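Local coordinates for lantibiotic dehydratase (Microbispora corallina, PDB 5EHK), which probably dehydrates serine and threonine residues of the NAI-107 precursor peptide, using glutamyl-tRNA to glutamylate them before eliminating glutamate, at residues G557-Q563 with R795-P801; G473-I477 with Q763-E769; R171-L177 with L289-L295; S936-L940 with Q1038-L1043. All coordinates share one frame. Residues are numbered along the deposited sequence.

Interactions 1, 2 and 3 lie in the large N-terminal part of the enzyme, whereas interaction 4 belongs to the C-terminal family region, with its centre 55 to 77 Å from the other three. Interaction 3 is the buried one: leucine, methionine and proline side chains pack where two helices begin, and its one charge pair is long. Interaction 2 is its opposite, a surface contact whose one bond across is a salt bridge. Both reach the same mixed sheet, yet their centres are 43 Å apart. Interaction 1, partly buried, relies largely on backbone hydrogen bonds between two loops. Interaction 4, also partly buried, is apolar helix packing with one water at its edge.

Interaction 1: residues G557-Q563 with R795-P801; sequences GRPLHIQ and RHAARPP
Two largely extended loop segments, kinked at His561 and Ala798, run side by side in the same direction, with CA-CA distances of 4.2 Å for His561-Ala797, 4.8 Å for Ile562-Arg799 and 5.2 Å for Gln563-Pro800. The backbone bonding is that of a single parallel beta bridge: Arg799 N donates to His561 O (3.2 Å) and Gln563 N donates to Arg799 O (2.7 Å), Ile562 CA lying 3.4 Å from that same Arg799 O. Two side chains add hydrogen bonds to main-chain carbonyls. Gln563, chi1 m and chi2 t, points across so that its NE2 meets Ala797 O at 3.1 Å; at the other end Arg795 NH2 makes a very short 2.4 Å bond to Gly557 O, with Pro559 CA over one guanidinium face. One water links His561 O (3.0 Å) to Arg799 NH1 (2.4 Å). Ala797 CB packs on the backbone, 3.3 Å from Leu560 O and 3.6 Å from His561 C; of the side chains, Ile562 (m, m) sets CD1 3.8 Å from Arg799 CB and CG2 4.2 Å from Pro801 CB. Arg799 also forms salt bridges with Glu618 and Asp496. Around them, Arg558 and His561 lean on strand 629-634, Leu560 on strand 566-572 and Pro559 on strand 785-792.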
loop_
_atom_site.group_PDB
_atom_site.type_symbol
_atom_site.label_atom_id
_atom_site.label_comp_id
_atom_site.label_asym_id
_atom_site.label_seq_id
_atom_site.Cartn_x
_atom_site.Cartn_y
_atom_site.Cartn_z
ATOM N N GLY A 557 42.058 9.101 4.385
ATOM C CA GLY A 557 42.077 7.871 5.132
ATOM C C GLY A 557 40.748 7.560 5.783
ATOM O O GLY A 557 40.722 6.992 6.869
ATOM N N ARG A 558 39.648 7.930 5.132
ATOM C CA ARG A 558 38.307 7.708 5.683
ATOM C C ARG A 558 38.039 6.244 6.044
ATOM O O ARG A 558 38.618 5.333 5.469
ATOM C CB ARG A 558 37.216 8.283 4.763
ATOM C CG ARG A 558 36.851 7.528 3.449
ATOM C CD ARG A 558 36.026 8.488 2.553
ATOM N NE ARG A 558 35.626 7.913 1.277
ATOM C CZ ARG A 558 34.602 7.073 1.139
ATOM N NH1 ARG A 558 33.885 6.713 2.199
ATOM N NH2 ARG A 558 34.301 6.568 -0.053
ATOM N N PRO A 559 37.224 6.017 7.069
ATOM C CA PRO A 559 36.908 4.624 7.396
ATOM C C PRO A 559 35.935 4.002 6.398
ATOM O O PRO A 559 35.089 4.708 5.856
ATOM C CB PRO A 559 36.282 4.717 8.789
ATOM C CG PRO A 559 35.842 6.151 8.935
ATOM C CD PRO A 559 36.738 6.975 8.079
ATOM N N LEU A 560 36.099 2.705 6.134
ATOM C CA LEU A 560 35.201 1.935 5.277
ATOM C C LEU A 560 34.591 0.780 6.072
ATOM O O LEU A 560 35.157 0.347 7.082
ATOM C CB LEU A 560 35.970 1.415 4.075
ATOM C CG LEU A 560 36.679 2.538 3.315
ATOM C CD1 LEU A 560 37.420 1.990 2.115
ATOM C CD2 LEU A 560 35.683 3.640 2.878
ATOM N N HIS A 561 33.459 0.248 5.616
ATOM C CA HIS A 561 32.739 -0.761 6.408
ATOM C C HIS A 561 32.778 -2.143 5.774
ATOM O O HIS A 561 32.315 -3.118 6.362
ATOM C CB HIS A 561 31.297 -0.322 6.626
ATOM C CG HIS A 561 30.555 -0.088 5.352
ATOM N ND1 HIS A 561 30.950 0.856 4.422
ATOM C CD2 HIS A 561 29.463 -0.692 4.835
ATOM C CE1 HIS A 561 30.124 0.825 3.391
ATOM N NE2 HIS A 561 29.209 -0.101 3.621
ATOM N N ILE A 562 33.314 -2.208 4.560
ATOM C CA ILE A 562 33.561 -3.469 3.869
ATOM C C ILE A 562 35.057 -3.690 3.766
ATOM O O ILE A 562 35.788 -2.792 3.340
ATOM C CB ILE A 562 32.982 -3.464 2.446
ATOM C CG1 ILE A 562 31.494 -3.042 2.445
ATOM C CG2 ILE A 562 33.236 -4.803 1.772
ATOM C CD1 ILE A 562 30.637 -3.780 3.402
ATOM N N GLN A 563 35.524 -4.872 4.159
ATOM C CA GLN A 563 36.957 -5.177 4.134
ATOM C C GLN A 563 37.492 -5.132 2.731
ATOM O O GLN A 563 36.869 -5.647 1.806
ATOM C CB GLN A 563 37.232 -6.547 4.745
ATOM C CG GLN A 563 36.992 -6.530 6.225
ATOM C CD GLN A 563 36.595 -7.871 6.786
ATOM O OE1 GLN A 563 36.912 -8.925 6.222
ATOM N NE2 GLN A 563 35.871 -7.839 7.902
ATOM N N ARG A 795 37.669 1.930 13.989
ATOM C CA ARG A 795 37.619 2.165 12.564
ATOM C C ARG A 795 37.579 0.895 11.689
ATOM O O ARG A 795 37.236 0.984 10.509
ATOM C CB ARG A 795 38.796 3.052 12.156
ATOM C CG ARG A 795 40.105 2.269 12.010
ATOM C CD ARG A 795 40.691 2.491 10.619
ATOM N NE ARG A 795 40.529 3.899 10.279
ATOM C CZ ARG A 795 40.527 4.392 9.045
ATOM N NH1 ARG A 795 40.691 3.590 7.991
ATOM N NH2 ARG A 795 40.366 5.709 8.880
ATOM N N HIS A 796 37.922 -0.269 12.232
ATOM C CA HIS A 796 38.062 -1.459 11.382
ATOM C C HIS A 796 36.732 -1.815 10.691
ATOM O O HIS A 796 35.647 -1.559 11.243
ATOM C CB HIS A 796 38.613 -2.654 12.163
ATOM C CG HIS A 796 37.555 -3.477 12.812
ATOM N ND1 HIS A 796 36.915 -3.087 13.969
ATOM C CD2 HIS A 796 37.000 -4.659 12.453
ATOM C CE1 HIS A 796 36.016 -3.996 14.298
ATOM N NE2 HIS A 796 36.044 -4.961 13.391
ATOM N N ALA A 797 36.824 -2.390 9.486
ATOM C CA ALA A 797 35.648 -2.715 8.673
ATOM C C ALA A 797 35.016 -3.998 9.164
ATOM O O ALA A 797 35.672 -5.047 9.210
ATOM C CB ALA A 797 36.012 -2.847 7.203
ATOM N N ALA A 798 33.738 -3.910 9.530
ATOM C CA ALA A 798 33.066 -5.010 10.215
ATOM C C ALA A 798 32.712 -6.167 9.285
ATOM O O ALA A 798 32.565 -7.311 9.711
ATOM C CB ALA A 798 31.828 -4.499 10.911
ATOM N N ARG A 799 32.577 -5.856 8.006
ATOM C CA ARG A 799 32.038 -6.800 7.043
ATOM C C ARG A 799 33.025 -7.285 5.976
ATOM O O ARG A 799 33.749 -6.497 5.348
ATOM C CB ARG A 799 30.792 -6.207 6.374
ATOM C CG ARG A 799 29.571 -6.242 7.241
ATOM C CD ARG A 799 28.403 -5.621 6.521
ATOM N NE ARG A 799 27.192 -5.698 7.326
ATOM C CZ ARG A 799 26.818 -4.745 8.159
ATOM N NH1 ARG A 799 27.559 -3.658 8.268
ATOM N NH2 ARG A 799 25.708 -4.871 8.869
ATOM N N PRO A 800 33.029 -8.596 5.753
ATOM C CA PRO A 800 33.801 -9.222 4.675
ATOM C C PRO A 800 33.226 -8.739 3.372
ATOM O O PRO A 800 32.035 -8.422 3.363
ATOM C CB PRO A 800 33.467 -10.705 4.816
ATOM C CG PRO A 800 32.805 -10.842 6.156
ATOM C CD PRO A 800 32.149 -9.547 6.444
ATOM N N PRO A 801 34.027 -8.689 2.297
ATOM C CA PRO A 801 33.423 -8.396 0.993
ATOM C C PRO A 801 32.548 -9.523 0.556
ATOM O O PRO A 801 32.622 -10.634 1.067
ATOM C CB PRO A 801 34.624 -8.319 0.043
ATOM C CG PRO A 801 35.686 -9.075 0.707
ATOM C CD PRO A 801 35.485 -8.829 2.200
HETATM O O HOH W 1 29.955 -3.369 8.153
#

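Interaction 2: residues G473-I477 with Q763-E769; sequences GEREI and QVAGDEE
The centre of this contact is one carboxylate oxygen with two donors. Arg475 extends toward the other segment (chi1 m, then t, t, and chi4 180°), placing NH1 3.0 Å from Glu768 OE1 in a nearly straight hydrogen-bonded salt bridge, the oxygen lying close to the guanidinium plane. Gln763, with chi1 and chi2 both t, reaches back along its own segment so that its NE2 donates to the same Glu768 OE1 at 2.8 Å. The two donors therefore come close, Arg475 NH1 to Gln763 NE2 being 3.1 Å, without bonding each other. Glu768 bends to meet them through chi1 t and chi2 p. Glu476 (m, t) also points across, its OE2 lying 3.6 Å from Glu768 CG, while Glu476 OE1 comes within 4.4 Å of Glu769 OE2, a pair of like charges. The backbones stay well apart: the nearest CA atoms, Arg475 and Glu768, are 8.1 Å from each other. Segment 763-769 folds back through a type II turn, Asp767 N to Val764 O 3.1 Å, with Gly766 at positive phi. Arg475 NH2 is taken by Asn722 O. Such a surface salt bridge, its acceptor oxygen also bonded by a glutamine of the same loop, joins the start of strand 476-479 to the loop after strand 760-763; strands 676-682 and 685-693 lie between these two in the large mixed sheet.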
loop_
_atom_site.group_PDB
_atom_site.type_symbol
_atom_site.label_atom_id
_atom_site.label_comp_id
_atom_site.label_asym_id
_atom_site.label_seq_id
_atom_site.Cartn_x
_atom_site.Cartn_y
_atom_site.Cartn_z
ATOM N N GLY A 473 3.378 22.007 32.778
ATOM C CA GLY A 473 3.616 23.239 32.027
ATOM C C GLY A 473 5.035 23.532 31.540
ATOM O O GLY A 473 5.335 24.664 31.174
ATOM N N GLU A 474 5.894 22.511 31.522
ATOM C CA GLU A 474 7.300 22.617 31.123
ATOM C C GLU A 474 7.521 22.618 29.596
ATOM O O GLU A 474 6.894 21.853 28.870
ATOM C CB GLU A 474 8.071 21.444 31.706
ATOM C CG GLU A 474 8.111 21.387 33.225
ATOM C CD GLU A 474 8.559 20.016 33.735
ATOM O OE1 GLU A 474 8.390 19.021 32.991
ATOM O OE2 GLU A 474 9.101 19.932 34.861
ATOM N N ARG A 475 8.438 23.452 29.118
ATOM C CA ARG A 475 8.715 23.550 27.691
ATOM C C ARG A 475 9.789 22.571 27.252
ATOM O O ARG A 475 10.072 22.465 26.060
ATOM C CB ARG A 475 9.235 24.936 27.360
ATOM C CG ARG A 475 8.255 26.019 27.584
ATOM C CD ARG A 475 8.981 27.334 27.680
ATOM N NE ARG A 475 8.078 28.460 27.472
ATOM C CZ ARG A 475 8.460 29.728 27.498
ATOM N NH1 ARG A 475 9.725 30.039 27.723
ATOM N NH2 ARG A 475 7.573 30.681 27.290
ATOM N N GLU A 476 10.402 21.871 28.203
ATOM C CA GLU A 476 11.435 20.911 27.867
ATOM C C GLU A 476 11.225 19.725 28.775
ATOM O O GLU A 476 10.811 19.879 29.916
ATOM C CB GLU A 476 12.831 21.511 28.061
ATOM C CG GLU A 476 13.156 22.678 27.098
ATOM C CD GLU A 476 14.637 23.111 27.105
ATOM O OE1 GLU A 476 15.468 22.457 27.795
ATOM O OE2 GLU A 476 14.960 24.126 26.426
ATOM N N ILE A 477 11.485 18.537 28.259
ATOM C CA ILE A 477 11.387 17.325 29.033
ATOM C C ILE A 477 12.796 16.745 28.996
ATOM O O ILE A 477 13.533 17.017 28.052
ATOM C CB ILE A 477 10.292 16.372 28.443
ATOM C CG1 ILE A 477 9.920 15.267 29.433
ATOM C CG2 ILE A 477 10.711 15.752 27.102
ATOM C CD1 ILE A 477 8.868 15.667 30.475
ATOM N N GLN A 763 11.494 27.794 19.974
ATOM C CA GLN A 763 12.156 28.539 21.014
ATOM C C GLN A 763 13.630 28.645 20.656
ATOM O O GLN A 763 14.268 27.637 20.333
ATOM C CB GLN A 763 11.977 27.880 22.376
ATOM C CG GLN A 763 12.589 28.702 23.502
ATOM C CD GLN A 763 12.201 28.206 24.884
ATOM O OE1 GLN A 763 12.113 26.992 25.133
ATOM N NE2 GLN A 763 11.987 29.151 25.805
ATOM N N VAL A 764 14.140 29.877 20.685
ATOM C CA VAL A 764 15.536 30.185 20.398
ATOM C C VAL A 764 16.500 29.512 21.379
ATOM O O VAL A 764 16.247 29.467 22.585
ATOM C CB VAL A 764 15.753 31.688 20.449
ATOM C CG1 VAL A 764 17.193 32.040 20.135
ATOM C CG2 VAL A 764 14.812 32.371 19.488
ATOM N N ALA A 765 17.613 29.008 20.854
ATOM C CA ALA A 765 18.587 28.302 21.664
ATOM C C ALA A 765 19.114 29.226 22.757
ATOM O O ALA A 765 19.643 30.302 22.467
ATOM C CB ALA A 765 19.739 27.819 20.779
ATOM N N GLY A 766 18.949 28.818 24.012
ATOM C CA GLY A 766 19.480 29.591 25.117
ATOM C C GLY A 766 18.448 30.450 25.823
ATOM O O GLY A 766 18.658 30.892 26.946
ATOM N N ASP A 767 17.347 30.734 25.145
ATOM C CA ASP A 767 16.308 31.580 25.716
ATOM C C ASP A 767 15.686 30.957 26.964
ATOM O O ASP A 767 15.432 31.652 27.942
ATOM C CB ASP A 767 15.223 31.861 24.670
ATOM C CG ASP A 767 14.336 33.032 25.042
ATOM O OD1 ASP A 767 14.810 33.952 25.737
ATOM O OD2 ASP A 767 13.155 33.032 24.636
ATOM N N GLU A 768 15.461 29.644 26.929
ATOM C CA GLU A 768 14.791 28.941 28.026
ATOM C C GLU A 768 15.577 28.979 29.328
ATOM O O GLU A 768 15.000 28.894 30.413
ATOM C CB GLU A 768 14.476 27.496 27.626
ATOM C CG GLU A 768 13.826 26.648 28.708
ATOM C CD GLU A 768 12.412 27.098 29.050
ATOM O OE1 GLU A 768 11.909 28.044 28.410
ATOM O OE2 GLU A 768 11.789 26.495 29.955
ATOM N N GLU A 769 16.894 29.123 29.208
ATOM C CA GLU A 769 17.769 29.199 30.369
ATOM C C GLU A 769 18.122 30.645 30.713
ATOM O O GLU A 769 18.947 30.900 31.590
ATOM C CB GLU A 769 19.056 28.398 30.139
ATOM C CG GLU A 769 18.860 26.919 29.844
ATOM C CD GLU A 769 18.171 26.158 30.978
ATOM O OE1 GLU A 769 18.347 26.531 32.163
ATOM O OE2 GLU A 769 17.482 25.155 30.682
#

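Interaction 3: residues R171-L177 with L289-L295; sequences RADMEWL and LDGDDPL
Pro294 is the wedge at the apolar centre. Its CB lies 3.8 Å from Met174 SD and 3.8 Å from Leu177 CD2. Met174 coils back on itself (m, m, m), which brings its CE to 4.2 Å from Leu289 CD2, and Leu177 (t, p) sets its CD1 3.8 Å from Leu295 CD1, Leu295 having the same rotamer. Ala172 CB closes the patch against Leu295 CB at 4.2 Å. The nearest CA pairs are Ala172-Leu295 at 6.1 Å and Arg171-Asp293 at 6.9 Å.

Each segment turns into a helix just here, and each helix has an aspartate at its N-cap. Asp173 OD2 accepts from Trp176 N (2.9 Å), while Asp293 OD1 accepts more weakly from Leu295 N (3.4 Å). Before the second helix the chain bends through Leu289 (phi 55°, psi 53°) and Gly291, also at positive phi. At the polar edge Arg171, extended beyond its m chi1, passes over this N-terminus: CG lies 3.3 Å from Asp293 OD1, and Asp293 N lies over one face of the guanidinium. The long salt bridge, Arg171 NE to Asp293 OD1 3.8 Å, is one of charges alone, since no N-H points at the oxygen.

The contact thus joins the turn from strand 167-172 into helix 174-185 to the start of helix 294-306. Strand 366-379 pairs with the former strand, and helix 318-339 touches Trp176 and Leu295.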
loop_
_atom_site.group_PDB
_atom_site.type_symbol
_atom_site.label_atom_id
_atom_site.label_comp_id
_atom_site.label_asym_id
_atom_site.label_seq_id
_atom_site.Cartn_x
_atom_site.Cartn_y
_atom_site.Cartn_z
ATOM N N ARG A 171 32.694 33.699 -7.931
ATOM C CA ARG A 171 32.853 32.794 -9.060
ATOM C C ARG A 171 31.702 32.892 -10.034
ATOM O O ARG A 171 30.623 33.393 -9.710
ATOM C CB ARG A 171 33.014 31.347 -8.590
ATOM C CG ARG A 171 34.369 31.043 -7.991
ATOM C CD ARG A 171 34.360 29.723 -7.253
ATOM N NE ARG A 171 35.712 29.317 -6.880
ATOM C CZ ARG A 171 35.999 28.232 -6.166
ATOM N NH1 ARG A 171 35.015 27.453 -5.729
ATOM N NH2 ARG A 171 37.264 27.930 -5.881
ATOM N N ALA A 172 31.961 32.421 -11.243
ATOM C CA ALA A 172 30.973 32.410 -12.298
ATOM C C ALA A 172 29.889 31.413 -11.950
ATOM O O ALA A 172 30.186 30.332 -11.474
ATOM C CB ALA A 172 31.639 32.034 -13.608
ATOM N N ASP A 173 28.633 31.796 -12.152
ATOM C CA ASP A 173 27.500 30.885 -12.001
ATOM C C ASP A 173 27.579 29.825 -13.088
ATOM O O ASP A 173 27.813 30.158 -14.253
ATOM C CB ASP A 173 26.192 31.670 -12.086
ATOM C CG ASP A 173 24.980 30.797 -12.353
ATOM O OD1 ASP A 173 24.480 30.141 -11.410
ATOM O OD2 ASP A 173 24.479 30.822 -13.496
ATOM N N MET A 174 27.404 28.554 -12.716
ATOM C CA MET A 174 27.593 27.447 -13.663
ATOM C C MET A 174 26.681 27.531 -14.879
ATOM O O MET A 174 27.107 27.259 -15.999
ATOM C CB MET A 174 27.433 26.092 -12.981
ATOM C CG MET A 174 28.651 25.655 -12.216
ATOM S SD MET A 174 30.031 25.388 -13.351
ATOM C CE MET A 174 29.323 24.172 -14.443
ATOM N N GLU A 175 25.429 27.895 -14.647
ATOM C CA GLU A 175 24.485 28.054 -15.729
ATOM C C GLU A 175 25.006 29.122 -16.682
ATOM O O GLU A 175 24.994 28.942 -17.898
ATOM C CB GLU A 175 23.113 28.423 -15.173
ATOM C CG GLU A 175 21.981 28.114 -16.116
ATOM C CD GLU A 175 20.655 27.951 -15.402
ATOM O OE1 GLU A 175 20.678 27.566 -14.217
ATOM O OE2 GLU A 175 19.592 28.172 -16.028
ATOM N N TRP A 176 25.500 30.220 -16.116
ATOM C CA TRP A 176 26.087 31.306 -16.900
ATOM C C TRP A 176 27.320 30.830 -17.677
ATOM O O TRP A 176 27.399 30.999 -18.892
ATOM C CB TRP A 176 26.403 32.523 -16.004
ATOM C CG TRP A 176 27.038 33.684 -16.735
ATOM C CD1 TRP A 176 26.397 34.648 -17.465
ATOM C CD2 TRP A 176 28.437 33.987 -16.819
ATOM N NE1 TRP A 176 27.309 35.531 -17.989
ATOM C CE2 TRP A 176 28.568 35.143 -17.611
ATOM C CE3 TRP A 176 29.587 33.395 -16.299
ATOM C CZ2 TRP A 176 29.804 35.716 -17.893
ATOM C CZ3 TRP A 176 30.810 33.961 -16.584
ATOM C CH2 TRP A 176 30.911 35.114 -17.369
ATOM N N LEU A 177 28.279 30.244 -16.974
ATOM C CA LEU A 177 29.507 29.783 -17.611
ATOM C C LEU A 177 29.254 28.758 -18.712
ATOM O O LEU A 177 29.935 28.760 -19.736
ATOM C CB LEU A 177 30.474 29.202 -16.582
ATOM C CG LEU A 177 31.774 28.691 -17.198
ATOM C CD1 LEU A 177 32.509 29.838 -17.873
ATOM C CD2 LEU A 177 32.649 28.017 -16.137
ATOM N N LEU A 289 33.854 19.912 -12.025
ATOM C CA LEU A 289 33.349 19.969 -10.659
ATOM C C LEU A 289 34.214 19.138 -9.706
ATOM O O LEU A 289 33.716 18.286 -8.959
ATOM C CB LEU A 289 31.880 19.542 -10.566
ATOM C CG LEU A 289 30.922 20.201 -11.545
ATOM C CD1 LEU A 289 29.502 19.841 -11.190
ATOM C CD2 LEU A 289 31.107 21.697 -11.564
ATOM N N ASP A 290 35.513 19.399 -9.718
ATOM C CA ASP A 290 36.413 18.682 -8.829
ATOM C C ASP A 290 36.917 19.539 -7.673
ATOM O O ASP A 290 37.718 19.083 -6.868
ATOM C CB ASP A 290 37.600 18.131 -9.603
ATOM C CG ASP A 290 38.291 19.187 -10.432
ATOM O OD1 ASP A 290 37.976 20.399 -10.303
ATOM O OD2 ASP A 290 39.163 18.791 -11.228
ATOM N N GLY A 291 36.446 20.774 -7.581
ATOM C CA GLY A 291 36.863 21.641 -6.491
ATOM C C GLY A 291 37.540 22.936 -6.907
ATOM O O GLY A 291 37.526 23.900 -6.150
ATOM N N ASP A 292 38.115 22.965 -8.105
ATOM C CA ASP A 292 38.703 24.184 -8.660
ATOM C C ASP A 292 37.639 25.215 -9.009
ATOM O O ASP A 292 36.459 24.898 -9.064
ATOM C CB ASP A 292 39.552 23.859 -9.903
ATOM C CG ASP A 292 40.410 25.054 -10.386
ATOM O OD1 ASP A 292 40.719 25.959 -9.557
ATOM O OD2 ASP A 292 40.800 25.061 -11.590
ATOM N N ASP A 293 38.079 26.446 -9.251
ATOM C CA ASP A 293 37.234 27.481 -9.818
ATOM C C ASP A 293 36.890 27.020 -11.231
ATOM O O ASP A 293 37.784 26.651 -12.005
ATOM C CB ASP A 293 38.012 28.809 -9.830
ATOM C CG ASP A 293 37.290 29.940 -10.573
ATOM O OD1 ASP A 293 36.038 29.994 -10.601
ATOM O OD2 ASP A 293 38.006 30.808 -11.117
ATOM N N PRO A 294 35.585 26.974 -11.545
ATOM C CA PRO A 294 35.091 26.611 -12.875
ATOM C C PRO A 294 35.605 27.555 -13.958
ATOM O O PRO A 294 36.050 27.061 -14.999
ATOM C CB PRO A 294 33.562 26.701 -12.734
ATOM C CG PRO A 294 33.332 27.554 -11.521
ATOM C CD PRO A 294 34.477 27.201 -10.603
ATOM N N LEU A 295 35.543 28.871 -13.732
ATOM C CA LEU A 295 35.976 29.832 -14.754
ATOM C C LEU A 295 37.438 29.610 -15.142
ATOM O O LEU A 295 37.783 29.547 -16.331
ATOM C CB LEU A 295 35.752 31.267 -14.288
ATOM C CG LEU A 295 36.038 32.381 -15.299
ATOM C CD1 LEU A 295 35.212 32.213 -16.565
ATOM C CD2 LEU A 295 35.709 33.717 -14.679
#

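Interaction 4: residues S936-L940 with Q1038-L1043; sequences SLLRL and QVLAAL
Leu940, with chi1 m and chi2 t, lays its CD1 over the Gln1038-Val1039 backbone, 3.6 Å from Gln1038 O and 3.8 Å from Gln1038 CB. One turn earlier Leu937, in the same rotamer, reaches the other helix with both methyls: CD2 lies 4.0 Å from Ala1042 CB and 4.2 Å from Val1039 CG1, and CD1 is 4.1 Å from Leu1043 CD2. Ser936 meets the small Ala1042, CB to CB 3.6 Å, where the CA atoms are 6.1 Å apart. A water spans this end, 2.9 Å from Ser936 OG and donating to Ala1042 O at 3.2 Å. The short helical segments 936-940 and 1038-1042 run antiparallel, at 159° with axes approaching to 9.9 Å. Phe946 and helix 950-965 cover Val1039, and that helix also touches Leu1043. This is ordinary antiparallel helix packing through leucines and alanine, within the helical part of the C-terminal region that, as in related dehydratases, probably carries out glutamate elimination.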
loop_
_atom_site.group_PDB
_atom_site.type_symbol
_atom_site.label_atom_id
_atom_site.label_comp_id
_atom_site.label_asym_id
_atom_site.label_seq_id
_atom_site.Cartn_x
_atom_site.Cartn_y
_atom_site.Cartn_z
ATOM N N SER A 936 -0.620 -38.054 -10.058
ATOM C CA SER A 936 -0.993 -39.375 -9.534
ATOM C C SER A 936 -1.462 -39.317 -8.087
ATOM O O SER A 936 -2.517 -39.874 -7.741
ATOM C CB SER A 936 0.205 -40.315 -9.579
ATOM O OG SER A 936 0.224 -41.061 -10.770
ATOM N N LEU A 937 -0.671 -38.620 -7.264
ATOM C CA LEU A 937 -0.929 -38.479 -5.849
ATOM C C LEU A 937 -2.211 -37.670 -5.589
ATOM O O LEU A 937 -3.047 -38.039 -4.756
ATOM C CB LEU A 937 0.277 -37.829 -5.179
ATOM C CG LEU A 937 1.559 -38.660 -5.141
ATOM C CD1 LEU A 937 2.680 -37.916 -4.448
ATOM C CD2 LEU A 937 1.338 -40.008 -4.454
ATOM N N LEU A 938 -2.385 -36.583 -6.330
ATOM C CA LEU A 938 -3.580 -35.771 -6.179
ATOM C C LEU A 938 -4.819 -36.579 -6.528
ATOM O O LEU A 938 -5.860 -36.411 -5.902
ATOM C CB LEU A 938 -3.495 -34.512 -7.043
ATOM C CG LEU A 938 -2.536 -33.445 -6.514
ATOM C CD1 LEU A 938 -2.234 -32.402 -7.585
ATOM C CD2 LEU A 938 -3.106 -32.791 -5.254
ATOM N N ARG A 939 -4.699 -37.447 -7.534
ATOM C CA ARG A 939 -5.811 -38.282 -7.965
ATOM C C ARG A 939 -6.168 -39.341 -6.915
ATOM O O ARG A 939 -7.345 -39.656 -6.729
ATOM C CB ARG A 939 -5.533 -38.927 -9.319
ATOM C CG ARG A 939 -5.588 -37.973 -10.483
ATOM C CD ARG A 939 -5.131 -38.644 -11.777
ATOM N NE ARG A 939 -6.078 -39.682 -12.154
ATOM C CZ ARG A 939 -7.110 -39.484 -12.965
ATOM N NH1 ARG A 939 -7.287 -38.290 -13.520
ATOM N NH2 ARG A 939 -7.948 -40.485 -13.234
ATOM N N LEU A 940 -5.167 -39.881 -6.222
ATOM C CA LEU A 940 -5.453 -40.788 -5.107
ATOM C C LEU A 940 -6.198 -39.997 -4.047
ATOM O O LEU A 940 -7.207 -40.441 -3.493
ATOM C CB LEU A 940 -4.180 -41.386 -4.500
ATOM C CG LEU A 940 -3.352 -42.329 -5.372
ATOM C CD1 LEU A 940 -2.115 -42.835 -4.628
ATOM C CD2 LEU A 940 -4.197 -43.490 -5.887
ATOM N N GLN A 1038 0.177 -47.607 -2.984
ATOM C CA GLN A 1038 -0.167 -46.816 -4.149
ATOM C C GLN A 1038 0.572 -45.485 -4.133
ATOM O O GLN A 1038 0.825 -44.878 -5.179
ATOM C CB GLN A 1038 -1.672 -46.609 -4.270
ATOM C CG GLN A 1038 -2.437 -47.766 -4.885
ATOM C CD GLN A 1038 -3.933 -47.462 -5.029
ATOM O OE1 GLN A 1038 -4.610 -47.056 -4.074
ATOM N NE2 GLN A 1038 -4.444 -47.624 -6.241
ATOM N N VAL A 1039 0.912 -45.029 -2.939
ATOM C CA VAL A 1039 1.700 -43.828 -2.811
ATOM C C VAL A 1039 3.089 -44.082 -3.342
ATOM O O VAL A 1039 3.594 -43.319 -4.169
ATOM C CB VAL A 1039 1.775 -43.374 -1.366
ATOM C CG1 VAL A 1039 2.764 -42.260 -1.233
ATOM C CG2 VAL A 1039 0.404 -42.898 -0.913
ATOM N N LEU A 1040 3.698 -45.179 -2.909
ATOM C CA LEU A 1040 5.071 -45.468 -3.327
ATOM C C LEU A 1040 5.205 -45.812 -4.816
ATOM O O LEU A 1040 6.203 -45.449 -5.440
ATOM C CB LEU A 1040 5.705 -46.553 -2.452
ATOM C CG LEU A 1040 5.960 -46.193 -0.985
ATOM C CD1 LEU A 1040 6.826 -47.260 -0.329
ATOM C CD2 LEU A 1040 6.599 -44.833 -0.835
ATOM N N ALA A 1041 4.217 -46.502 -5.379
ATOM C CA ALA A 1041 4.256 -46.844 -6.801
ATOM C C ALA A 1041 4.263 -45.568 -7.639
ATOM O O ALA A 1041 5.036 -45.436 -8.596
ATOM C CB ALA A 1041 3.064 -47.701 -7.187
ATOM N N ALA A 1042 3.424 -44.613 -7.248
ATOM C CA ALA A 1042 3.290 -43.372 -7.993
ATOM C C ALA A 1042 4.583 -42.548 -8.001
ATOM O O ALA A 1042 4.732 -41.652 -8.818
ATOM C CB ALA A 1042 2.132 -42.550 -7.438
ATOM N N LEU A 1043 5.515 -42.882 -7.108
ATOM C CA LEU A 1043 6.813 -42.212 -6.985
ATOM C C LEU A 1043 8.009 -42.945 -7.598
ATOM O O LEU A 1043 9.139 -42.488 -7.464
ATOM C CB LEU A 1043 7.143 -41.978 -5.514
ATOM C CG LEU A 1043 6.244 -41.089 -4.688
ATOM C CD1 LEU A 1043 6.692 -41.193 -3.259
ATOM C CD2 LEU A 1043 6.368 -39.673 -5.149
HETATM O O HOH W 2 2.983 -41.538 -11.506
#